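Long-range contacts in 27kDa outer membrane protein (Silicibacter pomeroyi, PDB 3GYK), which probably acts as a thiol-disulphide oxidoreductase through the DsbA-like thioredoxin domain that makes up most of this fragment: residues A[28-33]-A[56-61]; A[61-66]-A[143-148]. All blocks are in the same frame, centred on the assembly; numbering follows the deposited sequence. Where two conformers were deposited one is given.

Contact 1: residues A[28-33]-A[56-61]; sequences EFFDYN and LVYREW
Phe30 packs against Tyr58 and Glu60, its neighbours on the adjacent parallel strand. Its CG lies between the backbone N and the carbonyl carbon (chi1 56°), and from CB the ring reaches over toward strand 54-60. Arg59 O lies over one face of the ring, offset toward the rim and nearest CD2. CE2 drives down onto the face of Tyr58, 3.4 Å from Tyr58 CG and nearer the rim than the centre, an edge-to-face pair with planes at 73°. CZ lies between Tyr58 and the Glu60 carboxylate, while CE1 touches Glu60 CD at 3.4 Å.

The carboxylate is gripped at both oxygens. Tyr32 OH donates to Glu60 OE2, on its syn side, in a short bond of 2.6 Å; Tyr84 OH is a second partner of Glu60 OE2, and His88 ND1 bonds Tyr32 OH. A water donates to both Glu60 OE1 and Phe30 O, while a second joins Glu28 OE1 to Tyr58 OH.

On the other face of the sheet, Arg59 CG sits over the Phe29 ring, 3.7 Å from its centroid, in a CH-pi contact. The arginine then bends away to a salt bridge with Asp11. Between the faces runs the parallel backbone ladder: Glu28 N to Val57 O, Arg59 N to Glu28 O at 2.9 Å, Phe30 N to Arg59 O, and Trp61 N to Phe30 O at 3.0 Å. Phe30 also touches Cys37, in a CxxC sequence at the start of helix 35-50 that is consistent with a redox centre. Strand 24-30, this helix and strand 54-60 form the beta-alpha-beta unit typical of the thioredoxin fold.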
loop_
_atom_site.group_PDB
_atom_site.type_symbol
_atom_site.label_atom_id
_atom_site.label_comp_id
_atom_site.label_asym_id
_atom_site.label_seq_id
_atom_site.Cartn_x
_atom_site.Cartn_y
_atom_site.Cartn_z
ATOM N N GLU A 28 -2.272 5.047 0.557
ATOM C CA GLU A 28 -3.297 4.034 0.837
ATOM C C GLU A 28 -2.796 3.143 1.969
ATOM O O GLU A 28 -1.634 2.715 1.961
ATOM C CB GLU A 28 -3.543 3.146 -0.397
ATOM C CG GLU A 28 -4.680 2.133 -0.128
ATOM C CD GLU A 28 -4.963 1.155 -1.275
ATOM O OE1 GLU A 28 -4.352 1.281 -2.354
ATOM O OE2 GLU A 28 -5.792 0.216 -1.045
ATOM N N PHE A 29 -3.680 2.886 2.935
ATOM C CA PHE A 29 -3.430 1.927 4.018
ATOM C C PHE A 29 -4.259 0.695 3.655
ATOM O O PHE A 29 -5.480 0.800 3.433
ATOM C CB PHE A 29 -3.971 2.488 5.336
ATOM C CG PHE A 29 -3.121 3.601 5.959
ATOM C CD1 PHE A 29 -2.453 3.394 7.171
ATOM C CD2 PHE A 29 -3.049 4.877 5.357
ATOM C CE1 PHE A 29 -1.703 4.409 7.774
ATOM C CE2 PHE A 29 -2.305 5.911 5.955
ATOM C CZ PHE A 29 -1.617 5.681 7.148
ATOM N N PHE A 30 -3.640 -0.483 3.635
ATOM C CA PHE A 30 -4.367 -1.659 3.139
ATOM C C PHE A 30 -3.882 -2.967 3.782
ATOM O O PHE A 30 -2.816 -3.007 4.421
ATOM C CB PHE A 30 -4.189 -1.775 1.604
ATOM C CG PHE A 30 -2.747 -1.839 1.180
ATOM C CD1 PHE A 30 -2.048 -3.034 1.238
ATOM C CD2 PHE A 30 -2.075 -0.676 0.774
ATOM C CE1 PHE A 30 -0.702 -3.098 0.874
ATOM C CE2 PHE A 30 -0.710 -0.730 0.428
ATOM C CZ PHE A 30 -0.036 -1.940 0.465
ATOM N N ASP A 31 -4.697 -4.015 3.576
ATOM C CA ASP A 31 -4.459 -5.375 4.114
ATOM C C ASP A 31 -4.831 -6.307 2.964
ATOM O O ASP A 31 -5.881 -6.124 2.332
ATOM C CB ASP A 31 -5.372 -5.572 5.344
ATOM C CG ASP A 31 -5.269 -6.959 5.973
ATOM O OD1 ASP A 31 -5.514 -7.955 5.252
ATOM O OD2 ASP A 31 -4.993 -7.039 7.196
ATOM N N TYR A 32 -3.978 -7.306 2.693
ATOM C CA TYR A 32 -4.179 -8.196 1.534
ATOM C C TYR A 32 -5.399 -9.107 1.621
ATOM O O TYR A 32 -5.789 -9.665 0.617
ATOM C CB TYR A 32 -2.907 -9.020 1.189
ATOM C CG TYR A 32 -1.795 -8.135 0.688
ATOM C CD1 TYR A 32 -1.840 -7.595 -0.609
ATOM C CD2 TYR A 32 -0.713 -7.816 1.509
ATOM C CE1 TYR A 32 -0.823 -6.726 -1.075
ATOM C CE2 TYR A 32 0.325 -6.956 1.052
ATOM C CZ TYR A 32 0.258 -6.424 -0.232
ATOM O OH TYR A 32 1.261 -5.567 -0.643
ATOM N N ASN A 33 -6.021 -9.210 2.803
ATOM C CA ASN A 33 -7.221 -9.994 2.974
ATOM C C ASN A 33 -8.497 -9.164 3.115
ATOM O O ASN A 33 -9.593 -9.709 3.357
ATOM C CB ASN A 33 -7.046 -10.925 4.166
ATOM C CG ASN A 33 -6.184 -12.141 3.812
ATOM O OD1 ASN A 33 -6.446 -12.805 2.811
ATOM N ND2 ASN A 33 -5.167 -12.427 4.623
ATOM N N LEU A 56 1.975 7.771 -5.493
ATOM C CA LEU A 56 1.186 6.854 -4.653
ATOM C C LEU A 56 2.060 6.199 -3.589
ATOM O O LEU A 56 3.007 5.482 -3.927
ATOM C CB LEU A 56 0.562 5.780 -5.536
ATOM C CG LEU A 56 -0.177 4.649 -4.840
ATOM C CD1 LEU A 56 -1.456 5.208 -4.266
ATOM C CD2 LEU A 56 -0.486 3.604 -5.872
ATOM N N VAL A 57 1.744 6.447 -2.312
ATOM C CA VAL A 57 2.572 5.990 -1.180
ATOM C C VAL A 57 1.794 4.865 -0.485
ATOM O O VAL A 57 0.597 5.009 -0.192
ATOM C CB VAL A 57 2.913 7.143 -0.183
ATOM C CG1 VAL A 57 3.470 6.580 1.160
ATOM C CG2 VAL A 57 3.926 8.117 -0.814
ATOM N N TYR A 58 2.473 3.759 -0.201
ATOM C CA TYR A 58 1.796 2.620 0.421
ATOM C C TYR A 58 2.146 2.429 1.887
ATOM O O TYR A 58 3.339 2.425 2.260
ATOM C CB TYR A 58 2.144 1.349 -0.349
ATOM C CG TYR A 58 1.307 1.102 -1.584
ATOM C CD1 TYR A 58 0.243 1.935 -1.931
ATOM C CD2 TYR A 58 1.542 -0.009 -2.361
ATOM C CE1 TYR A 58 -0.568 1.654 -3.048
ATOM C CE2 TYR A 58 0.752 -0.290 -3.476
ATOM C CZ TYR A 58 -0.301 0.535 -3.805
ATOM O OH TYR A 58 -1.064 0.243 -4.911
ATOM N N ARG A 59 1.110 2.245 2.714
ATOM C CA ARG A 59 1.283 1.833 4.093
ATOM C C ARG A 59 0.676 0.426 4.233
ATOM O O ARG A 59 -0.565 0.236 4.166
ATOM C CB ARG A 59 0.539 2.770 5.072
ATOM C CG ARG A 59 1.035 4.247 5.122
ATOM C CD ARG A 59 2.560 4.421 5.290
ATOM N NE ARG A 59 3.179 3.554 6.295
ATOM C CZ ARG A 59 4.415 3.741 6.751
ATOM N NH1 ARG A 59 5.125 4.812 6.318
ATOM N NH2 ARG A 59 4.971 2.851 7.587
ATOM N N GLU A 60 1.549 -0.547 4.419
ATOM C CA GLU A 60 1.099 -1.910 4.716
ATOM C C GLU A 60 0.602 -1.884 6.137
ATOM O O GLU A 60 1.371 -1.592 7.070
ATOM C CB GLU A 60 2.286 -2.870 4.576
ATOM C CG GLU A 60 2.851 -2.930 3.171
ATOM C CD GLU A 60 2.212 -4.073 2.344
ATOM O OE1 GLU A 60 1.411 -4.844 2.913
ATOM O OE2 GLU A 60 2.544 -4.200 1.142
ATOM N N TRP A 61 -0.691 -2.179 6.313
ATOM C CA TRP A 61 -1.324 -2.134 7.631
ATOM C C TRP A 61 -2.089 -3.436 7.852
ATOM O O TRP A 61 -3.324 -3.494 7.716
ATOM C CB TRP A 61 -2.246 -0.907 7.739
ATOM C CG TRP A 61 -2.768 -0.673 9.122
ATOM C CD1 TRP A 61 -2.171 -1.037 10.309
ATOM C CD2 TRP A 61 -4.004 -0.037 9.477
ATOM N NE1 TRP A 61 -2.965 -0.672 11.373
ATOM C CE2 TRP A 61 -4.087 -0.053 10.893
ATOM C CE3 TRP A 61 -5.043 0.561 8.736
ATOM C CZ2 TRP A 61 -5.182 0.471 11.590
ATOM C CZ3 TRP A 61 -6.144 1.086 9.446
ATOM C CH2 TRP A 61 -6.195 1.040 10.836
HETATM O O HOH W 1 -3.722 0.040 -4.730
HETATM O O HOH W 2 -0.795 -5.036 4.548
#

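Contact 2: residues A[61-66]-A[143-148]; sequences WPILGE and NGTPSF
Thr145 and Trp61 cross obliquely, the threonine methyl CG2 lying 3.5 Å from Trp61 CE3. This methyl is anti to the carbonyl carbon of its own residue, and it also meets Ile63 CD1 at 3.8 Å, where the two side chains come tip to tip. Ile63 folds back over its neighbour two residues earlier: its CG2 branch lies above one face of the indole, offset toward the rim, while its CG1 branch, set between the backbone N and the carbonyl carbon (chi1 58°), carries CD1 on to Gly144 CA, 3.8 Å away. The benzo end of Trp61 meets the Gly144 backbone: CH2 lies near N and CA, and Gly144 O comes to the ring edge near its plane, 3.5 Å from CZ3. That oxygen also accepts from Ser147 OG at 2.9 Å, a bond that ties Gly144 to the start of strand 147-150. The peptide bond from Thr145 to Pro146 is cis, the cis-proline loop characteristic of thioredoxin folds, which stands beside the CxxC sequence: Thr145 touches both Cys34 and Cys37. On the other segment, the backbone N atoms of Ile63 and Leu64 both donate to Asp31 OD2, so that one carboxylate oxygen holds two successive N-H groups of the loop.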
loop_
_atom_site.group_PDB
_atom_site.type_symbol
_atom_site.label_atom_id
_atom_site.label_comp_id
_atom_site.label_asym_id
_atom_site.label_seq_id
_atom_site.Cartn_x
_atom_site.Cartn_y
_atom_site.Cartn_z
ATOM N N TRP A 61 -0.691 -2.179 6.313
ATOM C CA TRP A 61 -1.324 -2.134 7.631
ATOM C C TRP A 61 -2.089 -3.436 7.852
ATOM O O TRP A 61 -3.324 -3.494 7.716
ATOM C CB TRP A 61 -2.246 -0.907 7.739
ATOM C CG TRP A 61 -2.768 -0.673 9.122
ATOM C CD1 TRP A 61 -2.171 -1.037 10.309
ATOM C CD2 TRP A 61 -4.004 -0.037 9.477
ATOM N NE1 TRP A 61 -2.965 -0.672 11.373
ATOM C CE2 TRP A 61 -4.087 -0.053 10.893
ATOM C CE3 TRP A 61 -5.043 0.561 8.736
ATOM C CZ2 TRP A 61 -5.182 0.471 11.590
ATOM C CZ3 TRP A 61 -6.144 1.086 9.446
ATOM C CH2 TRP A 61 -6.195 1.040 10.836
ATOM N N PRO A 62 -1.334 -4.520 8.122
ATOM C CA PRO A 62 -1.971 -5.828 8.312
ATOM C C PRO A 62 -2.750 -5.871 9.647
ATOM O O PRO A 62 -2.158 -5.731 10.725
ATOM C CB PRO A 62 -0.784 -6.794 8.305
ATOM C CG PRO A 62 0.396 -5.944 8.835
ATOM C CD PRO A 62 0.147 -4.617 8.103
ATOM N N ILE A 63 -4.062 -6.029 9.550
ATOM C CA ILE A 63 -4.957 -5.974 10.720
ATOM C C ILE A 63 -5.947 -7.126 10.771
ATOM O O ILE A 63 -6.679 -7.252 11.738
ATOM C CB ILE A 63 -5.696 -4.591 10.817
ATOM C CG1 ILE A 63 -6.507 -4.305 9.547
ATOM C CG2 ILE A 63 -4.668 -3.444 11.109
ATOM C CD1 ILE A 63 -7.408 -3.027 9.608
ATOM N N LEU A 64 -5.961 -7.973 9.746
ATOM C CA LEU A 64 -6.968 -9.035 9.646
ATOM C C LEU A 64 -6.371 -10.406 9.940
ATOM O O LEU A 64 -6.948 -11.433 9.577
ATOM C CB LEU A 64 -7.652 -9.017 8.262
ATOM C CG LEU A 64 -8.394 -7.724 7.920
ATOM C CD1 LEU A 64 -9.050 -7.836 6.565
ATOM C CD2 LEU A 64 -9.473 -7.426 8.989
ATOM N N GLY A 65 -5.226 -10.429 10.614
ATOM C CA GLY A 65 -4.756 -11.660 11.246
ATOM C C GLY A 65 -3.383 -12.117 10.786
ATOM O O GLY A 65 -2.628 -11.354 10.159
ATOM N N GLU A 66 -3.061 -13.374 11.086
ATOM C CA GLU A 66 -1.707 -13.882 10.840
ATOM C C GLU A 66 -1.378 -14.005 9.351
ATOM O O GLU A 66 -0.235 -13.780 8.952
ATOM C CB GLU A 66 -1.509 -15.219 11.563
ATOM C CG GLU A 66 -1.566 -15.065 13.077
ATOM C CD GLU A 66 -1.554 -16.389 13.809
ATOM O OE1 GLU A 66 -0.751 -17.280 13.432
ATOM O OE2 GLU A 66 -2.345 -16.537 14.768
ATOM N N ASN A 143 -9.934 3.528 11.213
ATOM C CA ASN A 143 -10.410 2.414 12.039
ATOM C C ASN A 143 -10.225 1.091 11.314
ATOM O O ASN A 143 -10.405 0.048 11.910
ATOM C CB ASN A 143 -11.915 2.588 12.330
ATOM C CG ASN A 143 -12.410 1.646 13.397
ATOM O OD1 ASN A 143 -11.956 1.678 14.547
ATOM N ND2 ASN A 143 -13.358 0.785 13.024
ATOM N N GLY A 144 -9.962 1.138 10.012
ATOM C CA GLY A 144 -9.727 -0.096 9.249
ATOM C C GLY A 144 -9.313 0.247 7.835
ATOM O O GLY A 144 -9.020 1.430 7.511
ATOM N N THR A 145 -9.295 -0.767 6.983
ATOM C CA THR A 145 -8.782 -0.618 5.610
ATOM C C THR A 145 -9.914 -0.871 4.609
ATOM O O THR A 145 -10.858 -1.589 4.944
ATOM C CB THR A 145 -7.663 -1.645 5.332
ATOM O OG1 THR A 145 -8.175 -2.961 5.588
ATOM C CG2 THR A 145 -6.495 -1.413 6.267
ATOM N N PRO A 146 -9.853 -0.263 3.400
ATOM C CA PRO A 146 -8.847 0.721 2.947
ATOM C C PRO A 146 -9.105 2.097 3.530
ATOM O O PRO A 146 -10.287 2.455 3.771
ATOM C CB PRO A 146 -9.021 0.733 1.402
ATOM C CG PRO A 146 -10.449 0.359 1.197
ATOM C CD PRO A 146 -10.860 -0.545 2.356
ATOM N N SER A 147 -8.035 2.840 3.829
ATOM C CA SER A 147 -8.166 4.284 4.116
ATOM C C SER A 147 -7.132 5.042 3.284
ATOM O O SER A 147 -6.030 4.547 3.035
ATOM C CB SER A 147 -7.954 4.594 5.601
ATOM O OG SER A 147 -9.000 4.077 6.422
ATOM N N PHE A 148 -7.495 6.249 2.861
ATOM C CA PHE A 148 -6.632 7.031 1.981
ATOM C C PHE A 148 -6.350 8.421 2.548
ATOM O O PHE A 148 -7.150 9.005 3.275
ATOM C CB PHE A 148 -7.294 7.216 0.600
ATOM C CG PHE A 148 -7.502 5.933 -0.157
ATOM C CD1 PHE A 148 -6.528 5.458 -1.026
ATOM C CD2 PHE A 148 -8.696 5.228 -0.034
ATOM C CE1 PHE A 148 -6.732 4.254 -1.767
ATOM C CE2 PHE A 148 -8.905 4.034 -0.744
ATOM C CZ PHE A 148 -7.903 3.542 -1.615
#

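Overall arrangement
Contact 1 lies in the core, its touching residues all buried, whereas contact 2 lies toward the surface, its centre about 10 Å from that of the chain. Backbone bonds between neighbouring strands, aromatic packing and a buried carboxylate hold contact 1; contact 2 joins two loops largely by apolar packing. Their centres are about 8 Å apart and Trp61 belongs to both, ending the ladder of the first and opening the loop of the second. A further tie comes from Phe29 N, which bonds to Ser147 O where strands 24-30 and 147-150 pair, so that both contacts reach the same sheet.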